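PDB 3HC1: uncharacterized HDOD domain protein from Geobacter sulfurreducens, which is of unknown function but binds two ferric ions in an HD-type site and is probably a metal-dependent phosphohydrolase of the HDOD family. Local coordinates for residues A[77-82]-A[86-91]; A[101-106]-A[148-153]; A[131-136]-A[282-287]; A[172-177]-A[182-187]; A[249-254]-A[258-263]. All coordinates share one frame; numbering follows the deposited sequence.

Interaction 1: A[77-82]-A[86-91]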
# COMPACT_ATOMS: atom_id res chain seq x y z
N ARG A 77 9.19 -7.99 23.68
CA ARG A 77 10.66 -8.13 23.69
C ARG A 77 11.32 -6.83 23.20
O ARG A 77 11.02 -6.36 22.09
CB ARG A 77 11.20 -9.33 22.88
CG ARG A 77 10.17 -10.11 22.09
CD ARG A 77 9.90 -11.48 22.64
NE ARG A 77 10.29 -12.47 21.64
CZ ARG A 77 9.95 -13.75 21.66
NH1 ARG A 77 9.22 -14.28 22.66
NH2 ARG A 77 10.38 -14.51 20.66
N PRO A 78 12.23 -6.25 24.02
CA PRO A 78 12.88 -4.98 23.72
C PRO A 78 13.94 -5.01 22.61
O PRO A 78 15.00 -5.63 22.77
CB PRO A 78 13.51 -4.56 25.05
CG PRO A 78 13.50 -5.76 25.93
CD PRO A 78 12.54 -6.76 25.37
N ILE A 79 13.64 -4.32 21.51
CA ILE A 79 14.56 -4.17 20.39
C ILE A 79 15.21 -2.80 20.49
O ILE A 79 14.53 -1.79 20.40
CB ILE A 79 13.82 -4.28 19.06
CG1 ILE A 79 13.10 -5.62 18.97
CG2 ILE A 79 14.77 -4.07 17.90
CD1 ILE A 79 13.98 -6.82 19.15
N SER A 80 16.52 -2.79 20.71
CA SER A 80 17.27 -1.56 20.98
C SER A 80 18.38 -1.33 19.97
O SER A 80 18.67 -0.19 19.61
CB SER A 80 17.84 -1.61 22.39
OG SER A 80 17.73 -2.91 22.95
N SER A 81 19.02 -2.41 19.52
CA SER A 81 19.94 -2.36 18.40
C SER A 81 19.34 -3.00 17.16
O SER A 81 18.34 -3.74 17.22
CB SER A 81 21.24 -3.09 18.76
OG SER A 81 20.99 -4.46 19.03
N ILE A 82 19.97 -2.71 16.03
CA ILE A 82 19.74 -3.42 14.79
C ILE A 82 20.09 -4.93 14.87
O ILE A 82 19.43 -5.78 14.24
CB ILE A 82 20.53 -2.73 13.66
CG1 ILE A 82 19.96 -3.13 12.31
CG2 ILE A 82 22.06 -2.94 13.81
CD1 ILE A 82 18.51 -2.59 12.10
N VAL A 86 17.57 -7.92 13.78
CA VAL A 86 17.93 -9.08 12.94
C VAL A 86 17.57 -10.44 13.58
O VAL A 86 16.93 -11.31 12.95
CB VAL A 86 19.42 -9.02 12.58
CG1 VAL A 86 19.95 -10.40 12.08
CG2 VAL A 86 19.66 -7.88 11.58
N ILE A 87 17.96 -10.58 14.84
CA ILE A 87 17.79 -11.82 15.58
C ILE A 87 16.32 -12.06 15.79
O ILE A 87 15.87 -13.18 15.61
CB ILE A 87 18.51 -11.78 16.96
CG1 ILE A 87 20.03 -11.72 16.79
CG2 ILE A 87 18.18 -13.01 17.79
CD1 ILE A 87 20.76 -11.39 18.09
N TYR A 88 15.58 -11.01 16.13
CA TYR A 88 14.20 -11.16 16.55
C TYR A 88 13.18 -11.10 15.43
O TYR A 88 12.21 -11.84 15.49
CB TYR A 88 13.86 -10.20 17.71
CG TYR A 88 14.44 -10.72 19.04
CD1 TYR A 88 15.82 -10.73 19.27
CD2 TYR A 88 13.60 -11.29 20.03
CE1 TYR A 88 16.35 -11.24 20.45
CE2 TYR A 88 14.13 -11.80 21.22
CZ TYR A 88 15.50 -11.76 21.43
OH TYR A 88 16.08 -12.28 22.59
N LEU A 89 13.39 -10.29 14.41
CA LEU A 89 12.42 -10.19 13.31
C LEU A 89 12.55 -11.32 12.29
O LEU A 89 11.56 -11.78 11.75
CB LEU A 89 12.54 -8.85 12.58
CG LEU A 89 11.76 -7.62 13.07
CD1 LEU A 89 11.93 -7.34 14.55
CD2 LEU A 89 12.18 -6.38 12.26
N GLY A 90 13.77 -11.75 12.02
CA GLY A 90 14.05 -12.64 10.90
C GLY A 90 13.96 -11.92 9.55
O GLY A 90 13.61 -10.73 9.46
N LEU A 91 14.28 -12.66 8.49
CA LEU A 91 14.55 -12.10 7.16
C LEU A 91 13.34 -11.35 6.60
O LEU A 91 13.47 -10.22 6.15
CB LEU A 91 14.99 -13.21 6.20
CG LEU A 91 15.20 -12.96 4.70
CD1 LEU A 91 16.34 -11.96 4.46
CD2 LEU A 91 15.44 -14.27 3.97
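The start of the long helix 82-108 and the loop that leads into it meet here, Ile79 and Arg77 folding back on Tyr88 while Ile82 takes part in the helix's first turn. Ser81 is the N-cap, its OG bonded to the backbone N of Asp84. The helical i to i+4 bond comes next: Val86 N donates to Ile82 O at 2.9 Å, nearly straight at 169°. Beside it CG2 of Val86 rests 3.4 Å from the same Ile82 O. Further back in the loop, Ile79 reaches the helix with CD1, which lies 3.7 Å from Tyr88 CB and slightly farther from its CG. With CG1 beside the backbone N (chi1 -58°), that methyl is carried over to the root of the tyrosine. Arg77 comes to the ring differently: its NE lies in the ring plane at the edge, 3.9 Å from Tyr88 CD2, and the guanidinium stands almost perpendicular to the ring. Ile79 also packs on Ala68 of helix 58-69. With NE at the rim and not over a face, the Arg77-Tyr88 pair is van der Waals contact and no cation-pi stack; the loop is held by Ile79 packing on Tyr88 and by the bonds of Ser80 and Ser81 to Asp84.

Interaction 2: A[101-106]-A[148-153]. With FE (Fe (III) ion), chain C; FE (Fe (III) ion), chain B.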
# COMPACT_ATOMS: atom_id res chain seq x y z
N CYS A 101 10.60 1.81 6.27
CA CYS A 101 11.36 2.94 6.79
C CYS A 101 12.04 3.71 5.72
O CYS A 101 12.30 4.87 5.93
CB CYS A 101 12.38 2.50 7.83
SG CYS A 101 11.53 1.86 9.27
N ALA A 102 12.27 3.09 4.56
CA ALA A 102 12.86 3.78 3.41
C ALA A 102 11.78 4.43 2.56
O ALA A 102 11.97 5.53 2.08
CB ALA A 102 13.71 2.82 2.54
N ILE A 103 10.65 3.76 2.36
CA ILE A 103 9.61 4.29 1.48
C ILE A 103 8.95 5.55 2.13
O ILE A 103 8.35 6.36 1.43
CB ILE A 103 8.61 3.21 1.12
CG1 ILE A 103 7.83 3.57 -0.17
CG2 ILE A 103 7.67 2.89 2.25
CD1 ILE A 103 8.61 3.30 -1.41
N VAL A 104 9.06 5.72 3.44
CA VAL A 104 8.40 6.85 4.10
C VAL A 104 8.92 8.20 3.55
O VAL A 104 8.16 9.16 3.48
CB VAL A 104 8.42 6.77 5.62
CG1 VAL A 104 9.87 6.89 6.16
CG2 VAL A 104 7.47 7.84 6.22
N ASP A 105 10.17 8.26 3.10
CA ASP A 105 10.68 9.50 2.48
C ASP A 105 9.90 9.93 1.24
O ASP A 105 9.72 11.11 1.01
CB ASP A 105 12.17 9.38 2.13
CG ASP A 105 13.04 9.28 3.34
OD1 ASP A 105 12.70 9.89 4.37
OD2 ASP A 105 14.06 8.56 3.29
N LEU A 106 9.43 8.99 0.46
CA LEU A 106 8.54 9.28 -0.65
C LEU A 106 7.26 10.03 -0.22
O LEU A 106 6.83 10.93 -0.91
CB LEU A 106 8.15 8.01 -1.39
CG LEU A 106 7.12 8.24 -2.53
CD1 LEU A 106 7.80 8.98 -3.73
CD2 LEU A 106 6.58 6.91 -2.96
N ALA A 148 2.85 -4.46 -2.04
CA ALA A 148 1.83 -4.03 -3.02
C ALA A 148 0.85 -3.04 -2.39
O ALA A 148 0.49 -2.03 -3.01
CB ALA A 148 1.09 -5.21 -3.66
N GLY A 149 0.47 -3.32 -1.14
CA GLY A 149 -0.47 -2.48 -0.38
C GLY A 149 0.05 -1.09 -0.08
O GLY A 149 -0.61 -0.07 -0.31
N LEU A 150 1.27 -1.05 0.44
CA LEU A 150 1.89 0.23 0.79
C LEU A 150 2.09 1.10 -0.44
O LEU A 150 2.11 2.33 -0.32
CB LEU A 150 3.22 -0.01 1.50
CG LEU A 150 3.86 1.16 2.26
CD1 LEU A 150 2.90 1.92 3.14
CD2 LEU A 150 5.03 0.63 3.11
N LEU A 151 2.23 0.49 -1.64
CA LEU A 151 2.48 1.25 -2.85
C LEU A 151 1.21 1.52 -3.66
O LEU A 151 1.29 2.15 -4.73
CB LEU A 151 3.46 0.50 -3.78
CG LEU A 151 4.88 0.36 -3.20
CD1 LEU A 151 5.69 -0.57 -4.06
CD2 LEU A 151 5.49 1.77 -3.15
N HIS A 152 0.06 1.00 -3.22
CA HIS A 152 -1.15 1.02 -4.07
C HIS A 152 -1.60 2.41 -4.60
O HIS A 152 -2.02 2.56 -5.74
CB HIS A 152 -2.31 0.24 -3.44
CG HIS A 152 -3.12 1.04 -2.45
ND1 HIS A 152 -2.65 1.33 -1.19
CD2 HIS A 152 -4.36 1.60 -2.52
CE1 HIS A 152 -3.53 2.08 -0.55
NE2 HIS A 152 -4.58 2.23 -1.32
N ASP A 153 -1.50 3.40 -3.71
CA ASP A 153 -1.84 4.76 -4.00
C ASP A 153 -0.64 5.66 -4.30
O ASP A 153 -0.73 6.90 -4.16
CB ASP A 153 -2.65 5.32 -2.82
CG ASP A 153 -4.14 4.99 -2.95
OD1 ASP A 153 -4.55 4.60 -4.07
OD2 ASP A 153 -4.87 5.09 -1.94
FE FE C . -6.40 3.69 -1.46
FE FE B . -6.59 4.25 -4.72
O HOH W 1 -7.02 3.13 -3.26
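Ile103, on helix 82-108 in the buried core, meets the end of helix 142-150 through its two branches. Its CB points at the 148-153 segment and divides the work. CG2 goes to Leu150, 3.6 Å from that residue's CD2, the two chains running past each other the opposite way. CG1, anti to the backbone N (chi1 -159°), runs toward Leu151 and ends in CD1, 3.9 Å from Leu151 CD2. An alanine at this position is likely to leave the methyls of both leucines without their partner and open a gap in the core. Just beyond comes the HD pair of the family's metal site. His152 ND1 donates to Gly149 O at 2.6 Å, in both the ring and carbonyl planes, which fixes the imidazole's rotation and presents NE2 to the chain C iron at 2.3 Å. Asp153 bridges the metals, OD2 to the chain C iron at 2.1 Å and OD1 to the chain B iron at 2.2 Å, with a water also shared. His122, Asp238 and Glu249 complete the chain C iron's shell. Hydrocarbon contacts thus seat the helix end, while the Gly149 carbonyl, as a second-shell acceptor, probably makes His152 a stronger electron donor to its iron.

Interaction 3: A[131-136]-A[282-287]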
# COMPACT_ATOMS: atom_id res chain seq x y z
N LYS A 131 -1.82 -7.48 4.47
CA LYS A 131 -0.96 -8.54 4.94
C LYS A 131 -1.72 -9.45 5.87
O LYS A 131 -1.58 -10.67 5.73
CB LYS A 131 0.30 -8.04 5.61
CG LYS A 131 1.34 -9.18 5.74
CD LYS A 131 2.56 -8.75 6.51
CE LYS A 131 3.54 -9.92 6.68
NZ LYS A 131 4.65 -9.59 7.64
N LEU A 132 -2.52 -8.89 6.80
CA LEU A 132 -3.32 -9.72 7.73
C LEU A 132 -4.17 -10.72 6.94
O LEU A 132 -4.22 -11.93 7.30
CB LEU A 132 -4.22 -8.88 8.64
CG LEU A 132 -3.55 -8.05 9.73
CD1 LEU A 132 -4.52 -6.99 10.25
CD2 LEU A 132 -3.00 -8.93 10.87
N ILE A 133 -4.81 -10.24 5.86
CA ILE A 133 -5.59 -11.10 5.01
C ILE A 133 -4.75 -12.22 4.35
O ILE A 133 -5.20 -13.40 4.28
CB ILE A 133 -6.42 -10.30 3.99
CG1 ILE A 133 -7.44 -9.42 4.76
CG2 ILE A 133 -7.14 -11.26 3.01
CD1 ILE A 133 -7.93 -8.22 4.02
N ALA A 134 -3.54 -11.86 3.88
CA ALA A 134 -2.62 -12.80 3.30
C ALA A 134 -2.38 -13.95 4.29
O ALA A 134 -2.48 -15.11 3.95
CB ALA A 134 -1.34 -12.14 3.05
N GLU A 135 -2.08 -13.57 5.51
CA GLU A 135 -1.84 -14.52 6.58
C GLU A 135 -3.06 -15.40 6.87
O GLU A 135 -2.93 -16.63 6.93
CB GLU A 135 -1.34 -13.78 7.84
CG GLU A 135 0.04 -13.13 7.59
CD GLU A 135 0.49 -12.15 8.68
OE1 GLU A 135 -0.35 -11.61 9.42
OE2 GLU A 135 1.71 -11.95 8.78
N ARG A 136 -4.24 -14.81 6.99
CA ARG A 136 -5.44 -15.58 7.33
C ARG A 136 -5.93 -16.50 6.22
O ARG A 136 -6.68 -17.45 6.49
CB ARG A 136 -6.62 -14.67 7.74
CG ARG A 136 -6.38 -13.85 8.97
CD ARG A 136 -6.17 -14.65 10.23
NE ARG A 136 -5.83 -13.72 11.30
CZ ARG A 136 -4.62 -13.26 11.58
NH1 ARG A 136 -3.54 -13.69 10.92
NH2 ARG A 136 -4.47 -12.36 12.54
N LYS A 282 -16.29 -14.19 6.89
CA LYS A 282 -17.08 -13.62 8.00
C LYS A 282 -16.24 -13.39 9.25
O LYS A 282 -16.26 -12.32 9.85
CB LYS A 282 -18.28 -14.51 8.35
CG LYS A 282 -19.36 -14.59 7.26
CD LYS A 282 -20.58 -15.40 7.73
CE LYS A 282 -20.30 -16.93 7.79
NZ LYS A 282 -21.05 -17.71 8.86
N LEU A 283 -15.46 -14.39 9.65
CA LEU A 283 -14.60 -14.27 10.84
C LEU A 283 -13.43 -13.30 10.61
O LEU A 283 -13.03 -12.59 11.54
CB LEU A 283 -14.08 -15.63 11.27
CG LEU A 283 -15.21 -16.61 11.64
CD1 LEU A 283 -14.65 -18.03 11.90
CD2 LEU A 283 -16.06 -16.10 12.82
N ILE A 284 -12.89 -13.26 9.40
CA ILE A 284 -11.84 -12.30 9.07
C ILE A 284 -12.36 -10.85 9.16
O ILE A 284 -11.71 -10.02 9.75
CB ILE A 284 -11.19 -12.51 7.67
CG1 ILE A 284 -10.59 -13.92 7.54
CG2 ILE A 284 -10.09 -11.41 7.39
CD1 ILE A 284 -10.19 -14.28 6.13
N VAL A 285 -13.51 -10.56 8.55
CA VAL A 285 -14.08 -9.23 8.66
C VAL A 285 -14.32 -8.89 10.14
O VAL A 285 -13.98 -7.80 10.59
CB VAL A 285 -15.37 -9.07 7.86
CG1 VAL A 285 -16.03 -7.67 8.20
CG2 VAL A 285 -15.08 -9.16 6.40
N ALA A 286 -14.88 -9.85 10.89
CA ALA A 286 -15.12 -9.64 12.31
C ALA A 286 -13.87 -9.31 13.07
O ALA A 286 -13.88 -8.35 13.92
CB ALA A 286 -15.85 -10.81 12.93
N GLU A 287 -12.80 -10.05 12.78
CA GLU A 287 -11.49 -9.79 13.41
C GLU A 287 -10.94 -8.40 13.11
O GLU A 287 -10.43 -7.69 14.01
CB GLU A 287 -10.46 -10.85 12.98
CG GLU A 287 -9.12 -10.65 13.65
CD GLU A 287 -8.02 -11.55 13.11
OE1 GLU A 287 -8.30 -12.47 12.31
OE2 GLU A 287 -6.88 -11.35 13.55
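Arg136 grips Glu287 side-on, giving each carboxylate oxygen a donor of its own. NE donates to Glu287 OE1 at 2.9 Å and NH2 to Glu287 OE2 at 2.8 Å, the latter nearly straight at 165°. Both oxygens accept on their syn lone pairs, and the two flat groups are nearly coplanar, 18° apart, as suits a bidentate salt bridge. Glu287 arrives extended, with CG anti to its backbone N, whereas the arginine chain bends at chi2 to cross it at about a right angle. A glutamine in place of Glu287 would probably cost the bridge its negative charge and leave Arg136 with at most one good acceptor here. The bridge joins the C-terminal end of helix 116-136 to helix 281-302, packed at 145° between chain directions, with the segment axes 11.3 Å apart at their closest. Below the charged pair the interface turns apolar: Ile284 CD1 lies 3.9 Å from Arg136 CB, and Ile284 CG2 faces Ile133 CG1 at 4.2 Å. Ile133 continues onto Met233 and Phe236 of helix 229-243. Lys131 NZ pairs with Glu96 of helix 82-108, its approach to Glu135 OE2 within the segment being long.

Interaction 4: A[172-177]-A[182-187]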
# COMPACT_ATOMS: atom_id res chain seq x y z
N THR A 172 -11.53 19.70 -4.40
CA THR A 172 -12.67 20.59 -4.21
C THR A 172 -13.88 20.03 -4.97
O THR A 172 -14.99 20.10 -4.47
CB THR A 172 -12.31 22.10 -4.57
OG1 THR A 172 -12.21 22.25 -5.99
CG2 THR A 172 -10.98 22.56 -3.91
N LEU A 173 -13.67 19.41 -6.12
CA LEU A 173 -14.74 18.63 -6.78
C LEU A 173 -15.24 17.46 -5.93
O LEU A 173 -16.44 17.17 -5.90
CB LEU A 173 -14.26 18.10 -8.12
CG LEU A 173 -15.23 17.21 -8.89
CD1 LEU A 173 -16.57 17.92 -9.11
CD2 LEU A 173 -14.63 16.78 -10.20
N VAL A 174 -14.32 16.79 -5.23
CA VAL A 174 -14.71 15.71 -4.31
C VAL A 174 -15.53 16.31 -3.14
O VAL A 174 -16.66 15.88 -2.88
CB VAL A 174 -13.47 14.93 -3.78
CG1 VAL A 174 -13.86 14.03 -2.58
CG2 VAL A 174 -12.83 14.09 -4.92
N ASP A 175 -14.95 17.30 -2.47
CA ASP A 175 -15.52 17.92 -1.25
C ASP A 175 -16.88 18.60 -1.49
O ASP A 175 -17.66 18.77 -0.54
CB ASP A 175 -14.53 18.94 -0.63
CG ASP A 175 -13.30 18.28 0.08
OD1 ASP A 175 -12.96 17.10 -0.22
OD2 ASP A 175 -12.67 18.98 0.92
N GLU A 176 -17.15 18.98 -2.74
CA GLU A 176 -18.36 19.72 -3.10
C GLU A 176 -19.45 18.83 -3.72
O GLU A 176 -20.63 19.05 -3.46
CB GLU A 176 -18.00 20.91 -4.02
N GLU A 177 -19.07 17.85 -4.52
CA GLU A 177 -20.04 16.97 -5.19
C GLU A 177 -20.07 15.51 -4.65
O GLU A 177 -20.77 14.62 -5.17
CB GLU A 177 -19.73 17.01 -6.67
CG GLU A 177 -20.46 16.02 -7.55
CD GLU A 177 -20.26 16.34 -9.01
OE1 GLU A 177 -20.05 17.53 -9.36
OE2 GLU A 177 -20.29 15.39 -9.81
N GLY A 182 -11.10 8.94 -7.41
CA GLY A 182 -10.92 8.31 -8.70
C GLY A 182 -11.90 8.86 -9.75
O GLY A 182 -11.52 9.04 -10.91
N GLN A 183 -13.15 9.09 -9.34
CA GLN A 183 -14.15 9.70 -10.21
C GLN A 183 -13.79 11.15 -10.56
O GLN A 183 -13.74 11.53 -11.73
CB GLN A 183 -15.53 9.63 -9.53
CG GLN A 183 -16.10 8.22 -9.39
CD GLN A 183 -17.41 8.21 -8.61
OE1 GLN A 183 -17.49 8.68 -7.47
NE2 GLN A 183 -18.46 7.70 -9.24
N ALA A 184 -13.47 11.95 -9.56
CA ALA A 184 -13.04 13.32 -9.78
C ALA A 184 -11.83 13.37 -10.73
O ALA A 184 -11.81 14.15 -11.68
CB ALA A 184 -12.70 13.96 -8.50
N GLU A 185 -10.83 12.49 -10.50
CA GLU A 185 -9.67 12.43 -11.37
C GLU A 185 -10.07 12.12 -12.82
O GLU A 185 -9.60 12.74 -13.78
CB GLU A 185 -8.66 11.39 -10.82
CG GLU A 185 -7.98 11.89 -9.57
CD GLU A 185 -7.30 10.81 -8.78
OE1 GLU A 185 -7.21 9.63 -9.22
OE2 GLU A 185 -6.95 11.15 -7.64
N GLU A 186 -10.93 11.14 -12.97
CA GLU A 186 -11.38 10.73 -14.28
C GLU A 186 -12.02 11.91 -15.05
O GLU A 186 -11.76 12.11 -16.25
CB GLU A 186 -12.39 9.59 -14.13
CG GLU A 186 -12.98 9.07 -15.42
CD GLU A 186 -11.93 8.59 -16.40
OE1 GLU A 186 -10.82 8.22 -15.95
OE2 GLU A 186 -12.23 8.59 -17.62
N ARG A 187 -12.83 12.68 -14.35
CA ARG A 187 -13.54 13.81 -14.93
C ARG A 187 -12.59 14.95 -15.28
O ARG A 187 -12.66 15.48 -16.37
CB ARG A 187 -14.60 14.32 -13.96
CG ARG A 187 -15.53 15.37 -14.59
CD ARG A 187 -16.61 15.80 -13.65
NE ARG A 187 -17.44 14.67 -13.23
CZ ARG A 187 -18.30 14.71 -12.23
NH1 ARG A 187 -18.46 15.83 -11.53
NH2 ARG A 187 -19.00 13.62 -11.92
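An extended Glu177 and a bent Arg187 bring their charges together. Glu177 sets CG anti to its backbone N (chi1 171°) and stays straight beyond it; Arg187 does the same at its first torsion, then bends at chi3 so that the guanidinium turns back to meet the carboxylate coming from the opposite direction. One oxygen takes the charge pairing. Arg187 NH1 donates to Glu177 OE2 at a modelled 2.5 Å, so short that the exact length is doubtful, with OE2 lying in the guanidinium plane but approached from above the carboxylate plane. Arg187 NH2 reaches the same oxygen at 3.0 Å, only weakly, its N-H pointing well off line. With both nitrogens on OE2, this is a fork on a single oxygen and not a matched pair of bonds; the two planes lie 35° apart. Leu173 crosses the arginine at about a right angle, its CD1 3.7 Å from Arg187 NH1, and puts a hydrocarbon flank against the salt bridge. Its other methyl, CD2, turns inward to Ala184 CB at 3.8 Å. Ala184 CB is also touched by Val174 CG2 at 3.6 Å, so this small methyl is seated between two branched side chains, and here the backbones come nearest, Val174 CA lying 6.2 Å from Ala184 CA. The contact joins helix 164-177 to helix 181-189, whose segments run at 121° to each other. Ile179 of the connecting turn packs on Leu173, Ala184 and Arg187, while Glu185, on another side of helix 181-189, hydrogen-bonds the iron ligand His193.

Interaction 5: A[249-254]-A[258-263]. With FE (Fe (III) ion), chain C; FE (Fe (III) ion), chain B.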
# COMPACT_ATOMS: atom_id res chain seq x y z
N GLU A 249 -10.25 8.61 0.07
CA GLU A 249 -10.59 8.66 -1.34
C GLU A 249 -12.09 8.69 -1.56
O GLU A 249 -12.52 8.93 -2.66
CB GLU A 249 -9.95 7.48 -2.09
CG GLU A 249 -8.43 7.55 -2.13
CD GLU A 249 -7.84 6.21 -2.40
OE1 GLU A 249 -7.85 5.39 -1.49
OE2 GLU A 249 -7.43 5.97 -3.54
N GLY A 250 -12.88 8.43 -0.53
CA GLY A 250 -14.35 8.52 -0.61
C GLY A 250 -15.00 7.25 -1.11
O GLY A 250 -14.34 6.32 -1.56
N HIS A 251 -16.33 7.19 -1.00
CA HIS A 251 -17.06 5.94 -1.29
C HIS A 251 -18.50 6.27 -1.44
O HIS A 251 -19.00 7.11 -0.72
CB HIS A 251 -16.89 4.93 -0.15
CG HIS A 251 -17.24 3.51 -0.50
ND1 HIS A 251 -18.54 3.09 -0.68
CD2 HIS A 251 -16.47 2.41 -0.64
CE1 HIS A 251 -18.55 1.81 -0.98
NE2 HIS A 251 -17.31 1.37 -0.98
N LYS A 252 -19.16 5.61 -2.37
CA LYS A 252 -20.60 5.75 -2.49
C LYS A 252 -21.30 5.23 -1.25
O LYS A 252 -20.75 4.40 -0.52
CB LYS A 252 -21.13 5.06 -3.75
CG LYS A 252 -21.14 3.54 -3.74
CD LYS A 252 -21.29 2.98 -5.16
CE LYS A 252 -21.67 1.50 -5.17
NZ LYS A 252 -20.95 0.71 -4.12
N PRO A 253 -22.52 5.72 -1.00
CA PRO A 253 -23.29 5.27 0.14
C PRO A 253 -23.49 3.75 0.15
O PRO A 253 -23.69 3.15 -0.91
CB PRO A 253 -24.65 5.99 -0.04
CG PRO A 253 -24.29 7.23 -0.77
CD PRO A 253 -23.21 6.81 -1.73
N VAL A 254 -23.42 3.17 1.33
CA VAL A 254 -23.57 1.74 1.52
C VAL A 254 -24.66 1.49 2.56
O VAL A 254 -24.65 2.11 3.64
CB VAL A 254 -22.21 1.10 1.96
CG1 VAL A 254 -21.03 1.78 1.25
CG2 VAL A 254 -22.01 1.20 3.47
N ARG A 258 -20.68 -4.04 6.88
CA ARG A 258 -20.28 -5.39 7.20
C ARG A 258 -20.69 -6.32 6.06
O ARG A 258 -19.89 -7.12 5.58
CB ARG A 258 -20.91 -5.87 8.53
CG ARG A 258 -20.36 -7.20 9.02
CD ARG A 258 -21.09 -7.78 10.19
NE ARG A 258 -22.55 -7.57 10.18
CZ ARG A 258 -23.44 -8.30 9.52
NH1 ARG A 258 -23.06 -9.36 8.80
NH2 ARG A 258 -24.72 -7.98 9.57
N THR A 259 -21.94 -6.21 5.62
CA THR A 259 -22.43 -7.02 4.52
C THR A 259 -21.64 -6.82 3.25
O THR A 259 -21.27 -7.79 2.59
CB THR A 259 -23.92 -6.77 4.28
OG1 THR A 259 -24.64 -7.34 5.37
CG2 THR A 259 -24.41 -7.40 2.99
N LEU A 260 -21.37 -5.56 2.88
CA LEU A 260 -20.50 -5.28 1.74
C LEU A 260 -19.16 -6.04 1.88
O LEU A 260 -18.73 -6.77 0.98
CB LEU A 260 -20.25 -3.80 1.61
CG LEU A 260 -19.42 -3.29 0.44
CD1 LEU A 260 -19.84 -1.82 0.13
CD2 LEU A 260 -17.88 -3.43 0.74
N LEU A 261 -18.51 -5.87 3.01
CA LEU A 261 -17.19 -6.45 3.20
C LEU A 261 -17.26 -7.98 3.15
O LEU A 261 -16.41 -8.65 2.53
CB LEU A 261 -16.58 -5.98 4.51
CG LEU A 261 -16.31 -4.48 4.68
CD1 LEU A 261 -15.95 -4.24 6.15
CD2 LEU A 261 -15.25 -3.98 3.74
N GLU A 262 -18.29 -8.54 3.76
CA GLU A 262 -18.46 -10.00 3.76
C GLU A 262 -18.67 -10.58 2.38
O GLU A 262 -18.22 -11.70 2.13
CB GLU A 262 -19.59 -10.43 4.67
CG GLU A 262 -19.17 -10.47 6.15
CD GLU A 262 -20.33 -10.80 7.11
OE1 GLU A 262 -21.38 -11.32 6.66
OE2 GLU A 262 -20.19 -10.54 8.34
N ASN A 263 -19.43 -9.86 1.53
CA ASN A 263 -19.76 -10.29 0.17
C ASN A 263 -18.81 -9.75 -0.92
O ASN A 263 -19.03 -9.96 -2.12
CB ASN A 263 -21.19 -9.81 -0.20
CG ASN A 263 -22.25 -10.35 0.72
OD1 ASN A 263 -22.04 -11.31 1.42
ND2 ASN A 263 -23.39 -9.69 0.76
FE FE C . -6.40 3.69 -1.46
FE FE B . -6.59 4.25 -4.72
O HOH W 1 -7.02 3.13 -3.26
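His251 ND1 donates to Lys252 O at 2.6 Å, almost straight at 171°; the oxygen lies in the imidazole plane and the bond falls on a carbonyl lone pair. The other ring nitrogen, NE2, is hydrogen-bonded to Glu239 of helix 229-243, so the ring is pinned at both ends and cannot easily turn. Held this way, it offers CE1 to Leu260, whose CD1 sits 4.0 Å from it, approaching from the opposite direction and obliquely to the ring. The same CD1 methyl lies 4.0 Å from Val254 CG1, the two side chains crossing at about a right angle, though Val254 has two conformers and this holds for one of them. Leu260 gets there with CG anti to its backbone N (chi1 -177°), sending the methyl out from helix 257-263 to the loop. This is the loop between helix 229-243 and helix 257-263, and its start supplies a bridging ligand of the di-iron site: Glu249 OE1 binds the chain C iron and OE2 the chain B iron, each at 2.2 Å, with a water bridging the same two metals. Asp153 is the other carboxylate that spans them. Leu243 of helix 229-243 packs on both His251 and Val254.

From the N terminus, interaction 1 comes first, a short closure where the loop before helix 82-108 folds onto that helix's opening turns. Farther along the same helix, interaction 2 closes a loop of about 40 residues, joining it to the end of helix 142-150. Interaction 3 starts within that loop, on helix 116-136, and ends on the C-terminal helix 281-302, so the two cross. The span of interaction 3 encloses two short closures in series: the helix-to-helix corner of interaction 4 and the loop-to-helix contact of interaction 5. Interactions 2 and 5 meet at the two irons through Asp153 and Glu249, while Lys282 and Val285 of interaction 3 pack against residues 261-262 of interaction 5.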